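Local coordinates for protein probable acetyltransferases (Chromobacterium violaceum, PDB 3PZJ) that probably transfers acetyl groups as a GNAT-family acetyltransferase, perhaps onto the N-terminal serine or alanine of other proteins, at residues L108-I122 against L144-W158. Sequence-based numbering, arbitrary orientation.
Sequences LGYRQMVQAHGAIEI and LLKTAFELGYRRCEW
Y153 lies against the turn end of the 108-122 hairpin, its CB 3.7 Å from G118 O. CD1 comes within 3.3 Å of G118 C, with A119 N close to the ring plane at that edge, while CE1 lies near A119 O and I120 CB. I120 CG1 is anti to the backbone N (chi1 -161°), and the extended chi2 carries CD1 over one ring face in a CH-pi contact, 4.1 Å from the Y153 ring centroid. At the tip, Y153 OH hydrogen-bonds to G27 O.

Strand 119-127, helix 135-150 and strand 155-161 form a beta-alpha-beta unit of the GNAT fold, its strands paired in parallel through bonds such as I120 N to R155 O and E157 N to I120 O. G118 O accepts both R154 N (2.7 Å) and R155 N.

On the helix side of the sheet, Y110 OH donates to a lone pair of L144 O at 2.7 Å. L144 CD1 sits over one face of the Y110 ring and meets L108 CD1 tip to tip. On the opposite face from I120, a water bridges E121 OE1 and E157 OE2, 4.0 Å apart; R111, weakly bonded to E121, and R155, shared between E157 and E179, probably help ease their repulsion.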
# COMPACT_ATOMS: atom_id res chain seq x y z
N LEU A 108 -11.11 12.58 10.65
CA LEU A 108 -10.62 11.27 10.28
C LEU A 108 -11.21 10.84 8.94
O LEU A 108 -12.01 11.48 8.42
CB LEU A 108 -10.93 10.24 11.35
CG LEU A 108 -12.27 9.58 11.33
CD1 LEU A 108 -12.27 8.33 12.17
CD2 LEU A 108 -13.32 10.50 11.72
N GLY A 109 -10.73 9.76 8.37
CA GLY A 109 -11.26 9.29 7.12
C GLY A 109 -10.67 8.02 6.59
O GLY A 109 -10.15 7.26 7.34
N TYR A 110 -10.78 7.82 5.28
CA TYR A 110 -10.24 6.68 4.60
C TYR A 110 -9.04 7.14 3.77
O TYR A 110 -9.00 8.27 3.22
CB TYR A 110 -11.30 6.13 3.67
CG TYR A 110 -12.62 5.68 4.33
CD1 TYR A 110 -12.64 4.66 5.26
CD2 TYR A 110 -13.85 6.23 3.94
CE1 TYR A 110 -13.85 4.19 5.78
CE2 TYR A 110 -15.06 5.78 4.49
CZ TYR A 110 -15.03 4.78 5.40
OH TYR A 110 -16.20 4.32 5.88
N ARG A 111 -8.06 6.25 3.64
CA ARG A 111 -7.05 6.44 2.65
C ARG A 111 -6.69 5.13 2.04
O ARG A 111 -7.15 4.04 2.46
CB ARG A 111 -5.81 7.09 3.24
CG ARG A 111 -5.19 6.20 4.35
CD ARG A 111 -4.07 7.00 5.15
NE ARG A 111 -3.06 7.50 4.24
CZ ARG A 111 -1.96 6.83 3.82
NH1 ARG A 111 -1.66 5.61 4.26
NH2 ARG A 111 -1.12 7.40 2.95
N GLN A 112 -5.91 5.23 0.99
CA GLN A 112 -5.51 4.03 0.22
C GLN A 112 -6.76 3.17 -0.14
O GLN A 112 -6.72 1.97 0.02
CB GLN A 112 -4.46 3.20 1.01
CG GLN A 112 -3.17 3.93 1.32
CD GLN A 112 -2.41 4.23 0.07
OE1 GLN A 112 -2.37 5.38 -0.41
NE2 GLN A 112 -1.81 3.23 -0.47
N MSE A 113 -7.86 3.80 -0.56
CA MSE A 113 -9.04 3.08 -1.01
C MSE A 113 -8.68 2.35 -2.33
O MSE A 113 -8.13 2.98 -3.30
CB MSE A 113 -10.20 4.04 -1.23
CG MSE A 113 -11.36 3.45 -2.00
SE MSE A 113 -12.72 4.78 -2.19
CE MSE A 113 -12.99 5.33 -0.32
N VAL A 114 -8.94 1.06 -2.36
CA VAL A 114 -8.76 0.24 -3.54
C VAL A 114 -10.08 -0.46 -3.79
O VAL A 114 -10.31 -1.59 -3.34
CB VAL A 114 -7.56 -0.79 -3.45
CG1 VAL A 114 -7.27 -1.42 -4.83
CG2 VAL A 114 -6.29 -0.10 -2.80
N GLN A 115 -10.96 0.21 -4.49
CA GLN A 115 -12.31 -0.33 -4.72
C GLN A 115 -12.28 -1.68 -5.34
O GLN A 115 -13.02 -2.59 -4.90
CB GLN A 115 -13.18 0.59 -5.61
CG GLN A 115 -13.40 1.94 -4.99
CD GLN A 115 -14.18 2.84 -5.83
OE1 GLN A 115 -13.62 3.74 -6.46
NE2 GLN A 115 -15.47 2.59 -5.94
N ALA A 116 -11.39 -1.88 -6.30
CA ALA A 116 -11.32 -3.16 -7.07
C ALA A 116 -10.98 -4.37 -6.20
O ALA A 116 -11.34 -5.47 -6.53
CB ALA A 116 -10.33 -3.04 -8.31
N HIS A 117 -10.30 -4.14 -5.06
CA HIS A 117 -9.92 -5.25 -4.15
C HIS A 117 -10.64 -5.27 -2.85
O HIS A 117 -10.41 -6.15 -2.02
CB HIS A 117 -8.43 -5.15 -3.93
CG HIS A 117 -7.71 -5.60 -5.13
ND1 HIS A 117 -7.93 -6.85 -5.64
CD2 HIS A 117 -6.93 -4.94 -6.03
CE1 HIS A 117 -7.26 -6.97 -6.78
NE2 HIS A 117 -6.63 -5.84 -7.03
N GLY A 118 -11.51 -4.28 -2.66
CA GLY A 118 -12.29 -4.13 -1.44
C GLY A 118 -11.38 -3.91 -0.24
O GLY A 118 -11.65 -4.42 0.88
N ALA A 119 -10.33 -3.14 -0.45
CA ALA A 119 -9.40 -2.87 0.62
C ALA A 119 -9.40 -1.37 0.86
O ALA A 119 -9.33 -0.56 -0.10
CB ALA A 119 -7.93 -3.36 0.28
N ILE A 120 -9.33 -0.99 2.16
CA ILE A 120 -9.33 0.42 2.56
C ILE A 120 -8.55 0.56 3.88
O ILE A 120 -8.34 -0.47 4.55
CB ILE A 120 -10.79 0.94 2.70
CG1 ILE A 120 -10.85 2.46 2.66
CG2 ILE A 120 -11.56 0.25 3.86
CD1 ILE A 120 -12.31 3.02 2.17
N GLU A 121 -8.18 1.80 4.23
CA GLU A 121 -7.45 2.08 5.45
C GLU A 121 -8.18 3.21 6.18
O GLU A 121 -8.54 4.18 5.50
CB GLU A 121 -6.07 2.48 5.09
CG GLU A 121 -5.17 2.83 6.29
CD GLU A 121 -3.78 3.30 5.86
OE1 GLU A 121 -3.29 2.99 4.76
OE2 GLU A 121 -3.23 4.08 6.63
N ILE A 122 -8.52 3.06 7.48
CA ILE A 122 -8.98 4.18 8.29
C ILE A 122 -7.73 4.88 8.80
O ILE A 122 -6.88 4.25 9.38
CB ILE A 122 -9.90 3.71 9.44
CG1 ILE A 122 -11.27 3.37 8.85
CG2 ILE A 122 -10.11 4.76 10.49
CD1 ILE A 122 -12.14 2.49 9.70
N LEU A 144 -17.11 4.63 10.54
CA LEU A 144 -16.34 4.38 9.33
C LEU A 144 -16.19 2.93 9.08
O LEU A 144 -16.21 2.53 7.91
CB LEU A 144 -15.00 5.09 9.33
CG LEU A 144 -14.97 6.61 9.22
CD1 LEU A 144 -13.56 7.07 9.01
CD2 LEU A 144 -15.90 7.20 8.12
N LEU A 145 -16.08 2.09 10.12
CA LEU A 145 -16.02 0.64 9.87
C LEU A 145 -17.36 0.17 9.25
O LEU A 145 -17.39 -0.49 8.18
CB LEU A 145 -15.69 -0.08 11.17
CG LEU A 145 -14.23 0.09 11.63
CD1 LEU A 145 -14.13 -0.36 13.10
CD2 LEU A 145 -13.33 -0.76 10.70
N LYS A 146 -18.46 0.53 9.93
CA LYS A 146 -19.78 0.12 9.49
C LYS A 146 -19.95 0.51 8.04
O LYS A 146 -20.36 -0.31 7.22
CB LYS A 146 -20.85 0.81 10.32
CG LYS A 146 -22.31 0.40 9.99
CD LYS A 146 -23.22 1.37 10.74
CE LYS A 146 -24.68 0.88 10.77
NZ LYS A 146 -25.28 1.34 12.08
N THR A 147 -19.57 1.75 7.73
CA THR A 147 -19.78 2.29 6.42
C THR A 147 -18.97 1.56 5.36
O THR A 147 -19.46 1.31 4.25
CB THR A 147 -19.51 3.82 6.37
OG1 THR A 147 -20.43 4.53 7.25
CG2 THR A 147 -19.69 4.32 4.97
N ALA A 148 -17.72 1.25 5.68
CA ALA A 148 -16.86 0.56 4.74
C ALA A 148 -17.39 -0.85 4.45
O ALA A 148 -17.44 -1.29 3.24
CB ALA A 148 -15.38 0.51 5.29
N PHE A 149 -17.77 -1.57 5.48
CA PHE A 149 -18.28 -2.92 5.25
C PHE A 149 -19.63 -2.89 4.49
O PHE A 149 -19.87 -3.72 3.61
CB PHE A 149 -18.31 -3.72 6.58
CG PHE A 149 -16.91 -3.95 7.14
CD1 PHE A 149 -15.99 -4.67 6.40
CD2 PHE A 149 -16.51 -3.44 8.36
CE1 PHE A 149 -14.71 -4.91 6.84
CE2 PHE A 149 -15.19 -3.66 8.82
CZ PHE A 149 -14.29 -4.36 8.08
N GLU A 150 -20.48 -1.90 4.79
CA GLU A 150 -21.75 -1.74 4.04
C GLU A 150 -21.47 -1.39 2.58
O GLU A 150 -22.29 -1.62 1.69
CB GLU A 150 -22.69 -0.69 4.70
CG GLU A 150 -23.30 -1.28 5.98
CD GLU A 150 -24.29 -0.38 6.74
OE1 GLU A 150 -24.43 0.83 6.41
OE2 GLU A 150 -24.86 -0.93 7.70
N LEU A 151 -20.30 -0.83 2.31
CA LEU A 151 -19.95 -0.43 0.94
C LEU A 151 -19.28 -1.56 0.20
O LEU A 151 -18.90 -1.39 -0.98
CB LEU A 151 -19.01 0.80 0.92
CG LEU A 151 -19.68 2.21 0.92
CD1 LEU A 151 -20.99 2.23 1.72
CD2 LEU A 151 -18.68 3.29 1.35
N GLY A 152 -19.16 -2.70 0.87
CA GLY A 152 -18.59 -3.88 0.27
C GLY A 152 -17.11 -4.10 0.40
O GLY A 152 -16.53 -4.99 -0.27
N TYR A 153 -16.48 -3.33 1.30
CA TYR A 153 -15.03 -3.56 1.64
C TYR A 153 -14.88 -4.87 2.38
O TYR A 153 -15.75 -5.27 3.23
CB TYR A 153 -14.35 -2.32 2.34
CG TYR A 153 -14.16 -1.20 1.36
CD1 TYR A 153 -13.00 -1.13 0.57
CD2 TYR A 153 -15.18 -0.31 1.13
CE1 TYR A 153 -12.85 -0.10 -0.37
CE2 TYR A 153 -15.10 0.69 0.15
CZ TYR A 153 -13.94 0.74 -0.63
OH TYR A 153 -13.87 1.73 -1.51
N ARG A 154 -13.81 -5.58 2.06
CA ARG A 154 -13.44 -6.88 2.69
C ARG A 154 -12.39 -6.75 3.79
O ARG A 154 -12.30 -7.60 4.65
CB ARG A 154 -12.86 -7.82 1.61
CG ARG A 154 -13.83 -8.22 0.58
CD ARG A 154 -13.25 -9.18 -0.42
NE ARG A 154 -13.10 -10.45 0.18
CZ ARG A 154 -11.99 -11.16 0.24
NH1 ARG A 154 -10.85 -10.70 -0.19
NH2 ARG A 154 -12.04 -12.35 0.84
N ARG A 155 -11.62 -5.68 3.78
CA ARG A 155 -10.49 -5.50 4.65
C ARG A 155 -10.39 -3.99 4.99
O ARG A 155 -10.35 -3.17 4.05
CB ARG A 155 -9.22 -5.93 3.88
CG ARG A 155 -7.90 -5.66 4.62
CD ARG A 155 -6.69 -5.80 3.71
NE ARG A 155 -5.46 -5.38 4.36
CZ ARG A 155 -4.88 -5.99 5.43
NH1 ARG A 155 -5.32 -7.13 5.93
NH2 ARG A 155 -3.85 -5.44 6.00
N CYS A 156 -10.33 -3.64 6.26
CA CYS A 156 -10.19 -2.31 6.76
C CYS A 156 -8.84 -2.17 7.53
O CYS A 156 -8.80 -2.96 8.44
CB CYS A 156 -11.36 -1.82 7.61
SG CYS A 156 -12.86 -1.43 6.68
N GLU A 157 -7.82 -1.43 7.15
CA GLU A 157 -6.58 -1.39 7.87
C GLU A 157 -6.59 -0.26 8.86
O GLU A 157 -7.32 0.69 8.72
CB GLU A 157 -5.41 -1.15 6.93
CG GLU A 157 -5.01 -2.29 6.20
CD GLU A 157 -3.80 -2.06 5.34
OE1 GLU A 157 -3.39 -3.02 4.76
OE2 GLU A 157 -3.30 -0.97 5.26
N TRP A 158 -5.74 -0.39 9.85
CA TRP A 158 -5.33 0.67 10.74
C TRP A 158 -3.83 0.56 10.80
O TRP A 158 -3.31 -0.48 11.05
CB TRP A 158 -5.96 0.52 12.11
CG TRP A 158 -5.63 1.57 13.14
CD1 TRP A 158 -4.43 1.80 13.72
CD2 TRP A 158 -6.54 2.49 13.74
NE1 TRP A 158 -4.53 2.81 14.62
CE2 TRP A 158 -5.81 3.25 14.65
CE3 TRP A 158 -7.89 2.74 13.59
CZ2 TRP A 158 -6.40 4.24 15.41
CZ3 TRP A 158 -8.45 3.72 14.33
CH2 TRP A 158 -7.72 4.45 15.23
O HOH W 1 -9.87 -8.16 -0.75
O HOH W 2 -3.50 0.59 3.20